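Local coordinates for endo-1,4-beta-xylanase C (PDB 4XUR), which hydrolyses the beta-1,4-xylosidic linkages of xylan, and is represented here by its second CBM22 xylan-binding domain, in complex with xylotetraose, at residues A[55-60]-A[151-156]; A[44-49]-A[165-170]; A[68-73]-A[130-135]. One frame throughout, in Å; residues are numbered along the deposited sequence.

Interaction 1. Residues A[55-60]-A[151-156]. With XYP (beta-D-xylopyranose), chain D.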
loop_
_atom_site.group_PDB
_atom_site.type_symbol
_atom_site.label_atom_id
_atom_site.label_comp_id
_atom_site.label_asym_id
_atom_site.label_seq_id
_atom_site.Cartn_x
_atom_site.Cartn_y
_atom_site.Cartn_z
ATOM N N ARG A 55 -4.403 -6.181 -12.118
ATOM C CA ARG A 55 -5.398 -5.471 -11.333
ATOM C C ARG A 55 -6.688 -5.357 -12.169
ATOM O O ARG A 55 -6.631 -5.012 -13.330
ATOM C CB ARG A 55 -4.883 -4.089 -10.912
ATOM C CG ARG A 55 -3.529 -4.086 -10.169
ATOM C CD ARG A 55 -3.006 -2.650 -9.906
ATOM N NE ARG A 55 -3.924 -1.891 -9.000
ATOM C CZ ARG A 55 -4.485 -0.721 -9.281
ATOM N NH1 ARG A 55 -4.277 -0.099 -10.407
ATOM N NH2 ARG A 55 -5.337 -0.149 -8.385
ATOM N N SER A 56 -7.811 -5.671 -11.557
ATOM C CA SER A 56 -9.119 -5.517 -12.269
ATOM C C SER A 56 -10.126 -4.818 -11.336
ATOM O O SER A 56 -11.355 -4.863 -11.581
ATOM C CB SER A 56 -9.628 -6.875 -12.727
ATOM O OG SER A 56 -9.926 -7.780 -11.700
ATOM N N GLU A 57 -9.613 -4.188 -10.289
ATOM C CA GLU A 57 -10.376 -3.268 -9.477
ATOM C C GLU A 57 -9.449 -2.140 -8.990
ATOM O O GLU A 57 -8.208 -2.281 -8.975
ATOM C CB GLU A 57 -11.001 -3.989 -8.265
ATOM C CG GLU A 57 -11.885 -5.191 -8.525
ATOM C CD GLU A 57 -13.233 -4.884 -9.178
ATOM O OE1 GLU A 57 -13.630 -3.722 -9.296
ATOM O OE2 GLU A 57 -13.904 -5.873 -9.631
ATOM N N THR A 58 -10.037 -0.988 -8.647
ATOM C CA THR A 58 -9.239 0.147 -8.169
ATOM C C THR A 58 -8.603 -0.261 -6.866
ATOM O O THR A 58 -7.508 0.196 -6.540
ATOM C CB THR A 58 -10.091 1.423 -7.839
ATOM O OG1 THR A 58 -11.071 1.084 -6.843
ATOM C CG2 THR A 58 -10.772 1.979 -9.073
ATOM N N TYR A 59 -9.313 -1.126 -6.125
ATOM C CA TYR A 59 -8.862 -1.541 -4.793
ATOM C C TYR A 59 -7.819 -2.684 -4.752
ATOM O O TYR A 59 -7.336 -3.031 -3.651
ATOM C CB TYR A 59 -10.076 -1.851 -3.905
ATOM C CG TYR A 59 -10.956 -2.977 -4.334
ATOM C CD1 TYR A 59 -10.613 -4.300 -4.073
ATOM C CD2 TYR A 59 -12.178 -2.729 -4.992
ATOM C CE1 TYR A 59 -11.445 -5.351 -4.466
ATOM C CE2 TYR A 59 -13.022 -3.785 -5.375
ATOM C CZ TYR A 59 -12.642 -5.086 -5.100
ATOM O OH TYR A 59 -13.461 -6.158 -5.473
ATOM N N HIS A 60 -7.483 -3.251 -5.898
ATOM C CA HIS A 60 -6.350 -4.170 -6.008
ATOM C C HIS A 60 -5.039 -3.415 -5.815
ATOM O O HIS A 60 -4.806 -2.374 -6.424
ATOM C CB HIS A 60 -6.369 -4.906 -7.365
ATOM C CG HIS A 60 -7.502 -5.829 -7.513
ATOM N ND1 HIS A 60 -7.796 -6.475 -8.707
ATOM C CD2 HIS A 60 -8.402 -6.275 -6.618
ATOM C CE1 HIS A 60 -8.854 -7.251 -8.523
ATOM N NE2 HIS A 60 -9.237 -7.155 -7.268
ATOM N N LYS A 151 -14.076 3.798 -6.754
ATOM C CA LYS A 151 -13.686 2.721 -7.701
ATOM C C LYS A 151 -14.420 2.892 -9.100
ATOM O O LYS A 151 -13.807 3.415 -10.031
ATOM C CB LYS A 151 -13.890 1.325 -7.154
ATOM C CG LYS A 151 -13.581 0.254 -8.199
ATOM C CD LYS A 151 -13.973 -1.150 -7.801
ATOM C CE LYS A 151 -15.097 -1.179 -6.752
ATOM N NZ LYS A 151 -15.988 -2.387 -6.822
ATOM N N GLN A 152 -15.672 2.485 -9.368
ATOM C CA GLN A 152 -16.609 1.617 -8.703
ATOM C C GLN A 152 -16.757 0.524 -9.774
ATOM O O GLN A 152 -16.816 0.888 -10.955
ATOM C CB GLN A 152 -17.948 2.366 -8.563
ATOM C CG GLN A 152 -17.929 3.733 -7.843
ATOM C CD GLN A 152 -18.697 4.814 -8.640
ATOM O OE1 GLN A 152 -18.395 5.067 -9.821
ATOM N NE2 GLN A 152 -19.669 5.459 -7.999
ATOM N N SER A 153 -16.834 -0.768 -9.388
ATOM C CA SER A 153 -16.723 -1.952 -10.327
ATOM C C SER A 153 -17.499 -1.681 -11.595
ATOM O O SER A 153 -16.989 -1.817 -12.719
ATOM C CB SER A 153 -17.248 -3.275 -9.706
ATOM O OG SER A 153 -16.806 -4.440 -10.410
ATOM N N SER A 154 -18.742 -1.256 -11.404
ATOM C CA SER A 154 -19.556 -0.761 -12.513
ATOM C C SER A 154 -18.802 0.190 -13.471
ATOM O O SER A 154 -18.913 0.067 -14.661
ATOM C CB SER A 154 -20.756 -0.001 -11.931
ATOM O OG SER A 154 -20.328 0.779 -10.811
ATOM N N GLU A 155 -18.031 1.125 -12.916
ATOM C CA GLU A 155 -17.357 2.214 -13.647
ATOM C C GLU A 155 -15.802 2.051 -13.815
ATOM O O GLU A 155 -15.150 2.899 -14.365
ATOM C CB GLU A 155 -17.587 3.544 -12.885
ATOM C CG GLU A 155 -18.990 4.147 -12.947
ATOM C CD GLU A 155 -18.946 5.682 -12.953
ATOM O OE1 GLU A 155 -18.680 6.334 -11.914
ATOM O OE2 GLU A 155 -19.184 6.261 -14.022
ATOM N N VAL A 156 -15.214 0.956 -13.322
ATOM C CA VAL A 156 -13.713 0.817 -13.334
ATOM C C VAL A 156 -13.237 0.840 -14.783
ATOM O O VAL A 156 -13.871 0.240 -15.671
ATOM C CB VAL A 156 -13.273 -0.485 -12.605
ATOM C CG1 VAL A 156 -11.768 -0.688 -12.699
ATOM C CG2 VAL A 156 -13.681 -0.409 -11.151
HETATM C C1 XYP D . -12.763 -5.353 -0.870
HETATM C C2 XYP D . -14.055 -4.628 -1.092
HETATM C C3 XYP D . -13.847 -3.238 -1.613
HETATM C C4 XYP D . -12.835 -2.501 -0.713
HETATM C C5 XYP D . -11.579 -3.335 -0.510
HETATM O O2 XYP D . -14.873 -5.396 -2.045
HETATM O O3 XYP D . -15.063 -2.500 -1.613
HETATM O O4 XYP D . -12.487 -1.296 -1.324
HETATM O O5 XYP D . -11.915 -4.595 0.045
#
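Lys151 crosses Thr58 obliquely and reaches past it to the rim of the Tyr59 ring, and these apolar contacts make up much of the meeting between two loops. A nearly eclipsed CG-CD bond (chi3 24°), a strained torsion, swings the lysine CE in at the edge of the ring, near its plane and 3.6 Å from Tyr59 CE2. The threonine methyl meets the same lysine at 3.4 Å between Thr58 CG2 and Lys151 CG, closer than usual van der Waals contact; Thr58 OG1 is buried without a partner, and the fit is therefore imperfect. Val156 CG2 touches the same methyl more loosely.

The ring of Tyr59 is covered on both faces. Over one, towards the rim, lies Glu57 CB; over the centre of the opposite face lies C3 of the xylose, 3.7 Å above the plane of the Tyr59 ring. An alanine here would probably take this aromatic face from under the sugar and leave the end of Lys151 less restrained.

The polar contacts between the loops are weak. Glu57 OE1 and Lys151 NZ form a long salt bridge of 3.7 Å, and Ser153 OG is a weak partner of the same carboxylate, 3.3 Å from Glu57 OE2. Firmer bonds order the first loop itself: Arg55 grips His60 O side-on with NE and NH2, and Ser56 N donates almost straight to His60 ND1 (3.0 Å, 173°).

The chemistry is thus that of a sugar platform: a type I turn from Glu57 to His60 presents an aromatic face to the glycan, with the lysine end at the edge of that ring.

Interaction 2. Residues A[44-49]-A[165-170]. With CA (calcium ion), chain G.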
loop_
_atom_site.group_PDB
_atom_site.type_symbol
_atom_site.label_atom_id
_atom_site.label_comp_id
_atom_site.label_asym_id
_atom_site.label_seq_id
_atom_site.Cartn_x
_atom_site.Cartn_y
_atom_site.Cartn_z
ATOM N N HIS A 44 13.426 1.840 -6.648
ATOM C CA HIS A 44 13.699 3.217 -6.276
ATOM C C HIS A 44 15.144 3.333 -5.810
ATOM O O HIS A 44 15.508 2.838 -4.746
ATOM C CB HIS A 44 12.760 3.753 -5.138
ATOM C CG HIS A 44 13.100 5.134 -4.676
ATOM N ND1 HIS A 44 13.125 6.257 -5.508
ATOM C CD2 HIS A 44 13.425 5.579 -3.438
ATOM C CE1 HIS A 44 13.437 7.326 -4.778
ATOM N NE2 HIS A 44 13.645 6.931 -3.531
ATOM N N ASN A 45 15.987 3.883 -6.677
ATOM C CA ASN A 45 17.427 3.943 -6.425
ATOM C C ASN A 45 17.998 2.570 -5.987
ATOM O O ASN A 45 18.840 2.471 -5.085
ATOM C CB ASN A 45 17.752 5.004 -5.370
ATOM C CG ASN A 45 17.444 6.444 -5.800
ATOM O OD1 ASN A 45 17.012 7.251 -4.988
ATOM N ND2 ASN A 45 17.697 6.780 -7.041
ATOM N N SER A 46 17.531 1.509 -6.641
ATOM C CA SER A 46 17.887 0.138 -6.286
ATOM C C SER A 46 17.440 -0.796 -7.366
ATOM O O SER A 46 16.848 -0.364 -8.349
ATOM C CB SER A 46 17.275 -0.261 -4.951
ATOM O OG SER A 46 15.829 -0.104 -4.927
ATOM N N ASN A 47 17.690 -2.077 -7.154
ATOM C CA ASN A 47 17.443 -3.087 -8.145
ATOM C C ASN A 47 16.157 -3.862 -8.000
ATOM O O ASN A 47 15.721 -4.551 -8.945
ATOM C CB ASN A 47 18.650 -4.065 -8.180
ATOM C CG ASN A 47 18.622 -4.989 -9.403
ATOM O OD1 ASN A 47 18.563 -4.533 -10.547
ATOM N ND2 ASN A 47 18.670 -6.303 -9.156
ATOM N N ARG A 48 15.503 -3.772 -6.841
ATOM C CA ARG A 48 14.310 -4.577 -6.601
ATOM C C ARG A 48 13.177 -3.761 -5.982
ATOM O O ARG A 48 13.422 -2.790 -5.241
ATOM C CB ARG A 48 14.638 -5.788 -5.728
ATOM C CG ARG A 48 15.767 -6.645 -6.339
ATOM C CD ARG A 48 15.831 -8.045 -5.841
ATOM N NE ARG A 48 17.065 -8.699 -6.316
ATOM C CZ ARG A 48 17.486 -9.897 -5.929
ATOM N NH1 ARG A 48 16.774 -10.624 -5.095
ATOM N NH2 ARG A 48 18.622 -10.368 -6.421
ATOM N N SER A 49 11.956 -4.179 -6.309
ATOM C CA SER A 49 10.743 -3.482 -5.810
ATOM C C SER A 49 9.579 -4.409 -5.956
ATOM O O SER A 49 9.701 -5.501 -6.446
ATOM C CB SER A 49 10.575 -2.174 -6.571
ATOM O OG SER A 49 10.307 -2.401 -7.945
ATOM N N TYR A 165 4.453 -0.150 -9.128
ATOM C CA TYR A 165 5.552 -0.571 -8.251
ATOM C C TYR A 165 5.503 0.201 -6.964
ATOM O O TYR A 165 5.167 1.372 -6.970
ATOM C CB TYR A 165 6.926 -0.285 -8.913
ATOM C CG TYR A 165 7.057 -0.935 -10.297
ATOM C CD1 TYR A 165 6.531 -0.294 -11.433
ATOM C CD2 TYR A 165 7.613 -2.202 -10.422
ATOM C CE1 TYR A 165 6.638 -0.906 -12.716
ATOM C CE2 TYR A 165 7.708 -2.838 -11.665
ATOM C CZ TYR A 165 7.233 -2.149 -12.808
ATOM O OH TYR A 165 7.315 -2.762 -14.038
ATOM N N VAL A 166 5.838 -0.464 -5.854
ATOM C CA VAL A 166 6.175 0.249 -4.617
ATOM C C VAL A 166 7.535 -0.197 -4.066
ATOM O O VAL A 166 7.970 -1.307 -4.371
ATOM C CB VAL A 166 5.138 0.066 -3.459
ATOM C CG1 VAL A 166 3.756 0.566 -3.892
ATOM C CG2 VAL A 166 5.049 -1.365 -2.991
ATOM N N ASP A 167 8.187 0.672 -3.329
ATOM C CA ASP A 167 9.519 0.419 -2.759
ATOM C C ASP A 167 9.766 1.306 -1.536
ATOM O O ASP A 167 9.063 2.284 -1.299
ATOM C CB ASP A 167 10.608 0.679 -3.835
ATOM C CG ASP A 167 11.889 -0.060 -3.602
ATOM O OD1 ASP A 167 11.999 -0.956 -2.713
ATOM O OD2 ASP A 167 12.822 0.233 -4.387
ATOM N N ASP A 168 10.765 0.936 -0.738
ATOM C CA ASP A 168 11.253 1.760 0.385
ATOM C C ASP A 168 10.112 2.182 1.352
ATOM O O ASP A 168 9.952 3.376 1.673
ATOM C CB ASP A 168 12.049 2.972 -0.118
ATOM C CG ASP A 168 13.421 2.582 -0.687
ATOM O OD1 ASP A 168 13.962 1.473 -0.351
ATOM O OD2 ASP A 168 13.957 3.374 -1.507
ATOM N N VAL A 169 9.336 1.200 1.768
ATOM C CA VAL A 169 8.231 1.391 2.711
ATOM C C VAL A 169 8.860 1.469 4.096
ATOM O O VAL A 169 9.698 0.621 4.459
ATOM C CB VAL A 169 7.259 0.204 2.704
ATOM C CG1 VAL A 169 6.141 0.488 3.676
ATOM C CG2 VAL A 169 6.677 -0.023 1.315
ATOM N N GLN A 170 8.501 2.499 4.844
ATOM C CA GLN A 170 9.051 2.703 6.151
ATOM C C GLN A 170 7.986 3.207 7.093
ATOM O O GLN A 170 7.157 4.032 6.726
ATOM C CB GLN A 170 10.212 3.681 6.052
ATOM C CG GLN A 170 11.008 3.854 7.335
ATOM C CD GLN A 170 12.331 4.611 7.092
ATOM O OE1 GLN A 170 13.216 4.095 6.452
ATOM N NE2 GLN A 170 12.439 5.842 7.611
HETATM CA CA CA G . 14.271 -1.611 -3.442
HETATM O O HOH W 1 15.320 -0.178 -2.140
#
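Ser49 and Asp167 face each other with CA atoms 5.1 Å apart where strand 48-53 begins its antiparallel pairing with strand 164-173, a pairing that includes backbone bonding between Val166 and Leu50.

The side chain of Asp167 holds the contact together. Its CG is anti to the backbone N (chi1 -156°), and both carboxylate oxygens bind the calcium ion, Asp167 OD1 and OD2 each at 2.5 Å. OD2 also takes a hydrogen bond on its anti lone pair from the backbone: His44 N to Asp167 OD2 is 2.8 Å, with an N-H...O angle of 159°. One carboxylate therefore anchors both the ion and the loop before strand 48-53. That loop adds the hydroxyl of Ser46 (OG to calcium 2.6 Å) and the carbonyl of Arg48 (O to calcium 2.3 Å). Serine fits because OG gives its proton to His44 O while its oxygen meets the metal; Arg48 lends only its backbone.

Water 1 is a further ligand, and it donates to Asp168 OD1 at 2.8 Å, making Asp168 a second-shell residue that positions the water. The other oxygen, Asp168 OD2, approaches the edge of the His44 ring in its plane, 3.0 Å from His44 CD2, with ring and carboxylate planes 78° apart. Trp81 stacks on the same imidazole. Ser49 turns its hydroxyl elsewhere, to Ile42 O.

Asp19 O and Glu21 OE2 complete seven ligand atoms. The negative charge gathered here is probably offset in part by the ion, which ties together the start of strand 48-53 and the loop before it, strand 164-173 and the segment after strand 16-18, beside a G1 beta bulge at Asp168 and Val169: a structural calcium site on the beta-sandwich of a family 22 carbohydrate-binding module.

Interaction 3. Residues A[68-73]-A[130-135]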
loop_
_atom_site.group_PDB
_atom_site.type_symbol
_atom_site.label_atom_id
_atom_site.label_comp_id
_atom_site.label_asym_id
_atom_site.label_seq_id
_atom_site.Cartn_x
_atom_site.Cartn_y
_atom_site.Cartn_z
ATOM N N PRO A 68 1.266 -5.657 14.391
ATOM C CA PRO A 68 2.256 -6.224 15.323
ATOM C C PRO A 68 3.515 -5.441 15.534
ATOM O O PRO A 68 4.180 -5.608 16.558
ATOM C CB PRO A 68 2.570 -7.607 14.666
ATOM C CG PRO A 68 1.390 -7.881 13.763
ATOM C CD PRO A 68 1.116 -6.530 13.207
ATOM N N TYR A 69 3.888 -4.561 14.593
ATOM C CA TYR A 69 5.058 -3.704 14.680
ATOM C C TYR A 69 4.831 -2.466 15.592
ATOM O O TYR A 69 5.790 -1.725 15.895
ATOM C CB TYR A 69 5.489 -3.242 13.322
ATOM C CG TYR A 69 5.943 -4.352 12.394
ATOM C CD1 TYR A 69 7.254 -4.847 12.457
ATOM C CD2 TYR A 69 5.124 -4.869 11.415
ATOM C CE1 TYR A 69 7.667 -5.866 11.577
ATOM C CE2 TYR A 69 5.530 -5.894 10.541
ATOM C CZ TYR A 69 6.811 -6.373 10.637
ATOM O OH TYR A 69 7.191 -7.350 9.694
ATOM N N LEU A 70 3.597 -2.176 15.895
ATOM C CA LEU A 70 3.210 -0.871 16.467
ATOM C C LEU A 70 2.589 -0.997 17.859
ATOM O O LEU A 70 2.096 -2.048 18.247
ATOM C CB LEU A 70 2.233 -0.160 15.532
ATOM C CG LEU A 70 2.597 -0.125 14.011
ATOM C CD1 LEU A 70 1.521 0.587 13.198
ATOM C CD2 LEU A 70 3.943 0.514 13.837
ATOM N N GLN A 71 2.608 0.104 18.565
ATOM C CA GLN A 71 1.912 0.214 19.849
ATOM C C GLN A 71 0.541 0.814 19.596
ATOM O O GLN A 71 0.463 1.850 18.953
ATOM C CB GLN A 71 2.639 1.083 20.865
ATOM C CG GLN A 71 1.909 0.982 22.228
ATOM C CD GLN A 71 2.349 1.959 23.321
ATOM O OE1 GLN A 71 1.798 1.882 24.478
ATOM N NE2 GLN A 71 3.272 2.827 23.046
ATOM N N LYS A 72 -0.481 0.108 20.021
ATOM C CA LYS A 72 -1.847 0.663 19.984
ATOM C C LYS A 72 -1.913 1.967 20.805
ATOM O O LYS A 72 -1.281 2.093 21.865
ATOM C CB LYS A 72 -2.875 -0.385 20.507
ATOM C CG LYS A 72 -3.043 -1.638 19.616
ATOM C CD LYS A 72 -3.773 -2.779 20.371
ATOM C CE LYS A 72 -3.753 -4.058 19.561
ATOM N NZ LYS A 72 -4.274 -5.271 20.247
ATOM N N GLY A 73 -2.625 2.964 20.283
ATOM C CA GLY A 73 -2.788 4.238 20.926
ATOM C C GLY A 73 -1.692 5.234 20.611
ATOM O O GLY A 73 -1.640 6.290 21.239
ATOM N N ILE A 130 -0.094 8.522 10.842
ATOM C CA ILE A 130 -1.389 7.851 11.141
ATOM C C ILE A 130 -1.495 7.542 12.640
ATOM O O ILE A 130 -0.488 7.416 13.354
ATOM C CB ILE A 130 -1.542 6.557 10.351
ATOM C CG1 ILE A 130 -0.489 5.522 10.725
ATOM C CG2 ILE A 130 -1.532 6.852 8.884
ATOM C CD1 ILE A 130 -1.022 4.112 10.876
ATOM N N ILE A 131 -2.746 7.382 13.084
ATOM C CA ILE A 131 -3.058 7.025 14.457
ATOM C C ILE A 131 -3.325 5.502 14.445
ATOM O O ILE A 131 -4.077 4.969 13.606
ATOM C CB ILE A 131 -4.330 7.850 14.898
ATOM C CG1 ILE A 131 -3.911 9.266 15.167
ATOM C CG2 ILE A 131 -5.034 7.224 16.118
ATOM C CD1 ILE A 131 -5.014 10.261 15.002
ATOM N N VAL A 132 -2.732 4.822 15.415
ATOM C CA VAL A 132 -3.011 3.430 15.678
ATOM C C VAL A 132 -4.097 3.456 16.764
ATOM O O VAL A 132 -3.805 3.973 17.861
ATOM C CB VAL A 132 -1.722 2.707 16.182
ATOM C CG1 VAL A 132 -1.929 1.245 16.296
ATOM C CG2 VAL A 132 -0.587 2.941 15.171
ATOM N N PRO A 133 -5.282 2.927 16.480
ATOM C CA PRO A 133 -6.350 2.946 17.534
ATOM C C PRO A 133 -5.947 2.229 18.830
ATOM O O PRO A 133 -5.115 1.290 18.776
ATOM C CB PRO A 133 -7.501 2.254 16.873
ATOM C CG PRO A 133 -7.284 2.408 15.396
ATOM C CD PRO A 133 -5.785 2.348 15.255
ATOM N N ALA A 134 -6.559 2.646 19.955
ATOM C CA ALA A 134 -6.168 2.134 21.298
ATOM C C ALA A 134 -6.720 0.706 21.500
ATOM O O ALA A 134 -7.614 0.248 20.795
ATOM C CB ALA A 134 -6.632 3.066 22.377
ATOM N N GLU A 135 -6.142 -0.000 22.489
ATOM C CA GLU A 135 -6.535 -1.380 22.806
ATOM C C GLU A 135 -8.015 -1.536 23.006
ATOM O O GLU A 135 -8.637 -2.476 22.508
ATOM C CB GLU A 135 -5.714 -1.808 24.059
ATOM C CG GLU A 135 -6.141 -3.152 24.653
ATOM C CD GLU A 135 -5.971 -4.316 23.748
ATOM O OE1 GLU A 135 -6.929 -5.130 23.726
ATOM O OE2 GLU A 135 -4.922 -4.411 23.068
HETATM O O HOH W 2 -7.124 -4.481 20.660
#
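Lys72 and Glu135 form a salt bridge at the surface, NZ to OE2 3.0 Å, the ammonium meeting the carboxylate on its syn side and 26° out of its plane. A long, extended lysine suits the task, for its chain must span from one loop to the other; on the way Lys72 CB packs 3.3 Å from Pro133 O. Water 2 bridges the same pair, accepting from Lys72 NZ and donating to Glu135 O.

Beside them Gly73 N donates to Val132 O at 2.9 Å, from above the carbonyl plane, and weakly to Pro133 O. Gly73 has a positive phi of 87°, where a CB would press on the preceding carbonyl oxygen. Val132 is buried: its CG2 meets Leu70 CD1 at 3.7 Å, while CG1 lies against Lys72 CA and Gln71 O. Branched side chains suit this apolar contact because each offers a methyl to the other.

Further out, Ser74 OG bonds to Gln71 O, and Leu70 leans on Val76. Backbone bonding of Val132 with Ser74 carries the pairing of 75-83 and 124-131 past its end, while Lys72 and Pro133 touch strand 139-147 of the other sheet, an arrangement at the edge of the beta-sandwich.

Overall arrangement
The three contacts are nested along the chain: interaction 3 falls within the loop closed by interaction 1, and interaction 1 within that closed by interaction 2. In space they are spread over one domain. The centres of interactions 1 and 2 lie about 25 Å apart, as do those of interactions 2 and 3, whereas the centres of interactions 1 and 3 are about 29 Å apart. Interaction 1 alone contributes to the glycan pocket, together with Arg31, Tyr110, Tyr145, Glu147 and Trp150, the last directly preceding 151-156. Interactions 2 and 3 reach one sheet, whose strand 75-83 pairs with both 124-131 and 164-173. The side chain of Pro133 remains about 13 Å from a bound xylose.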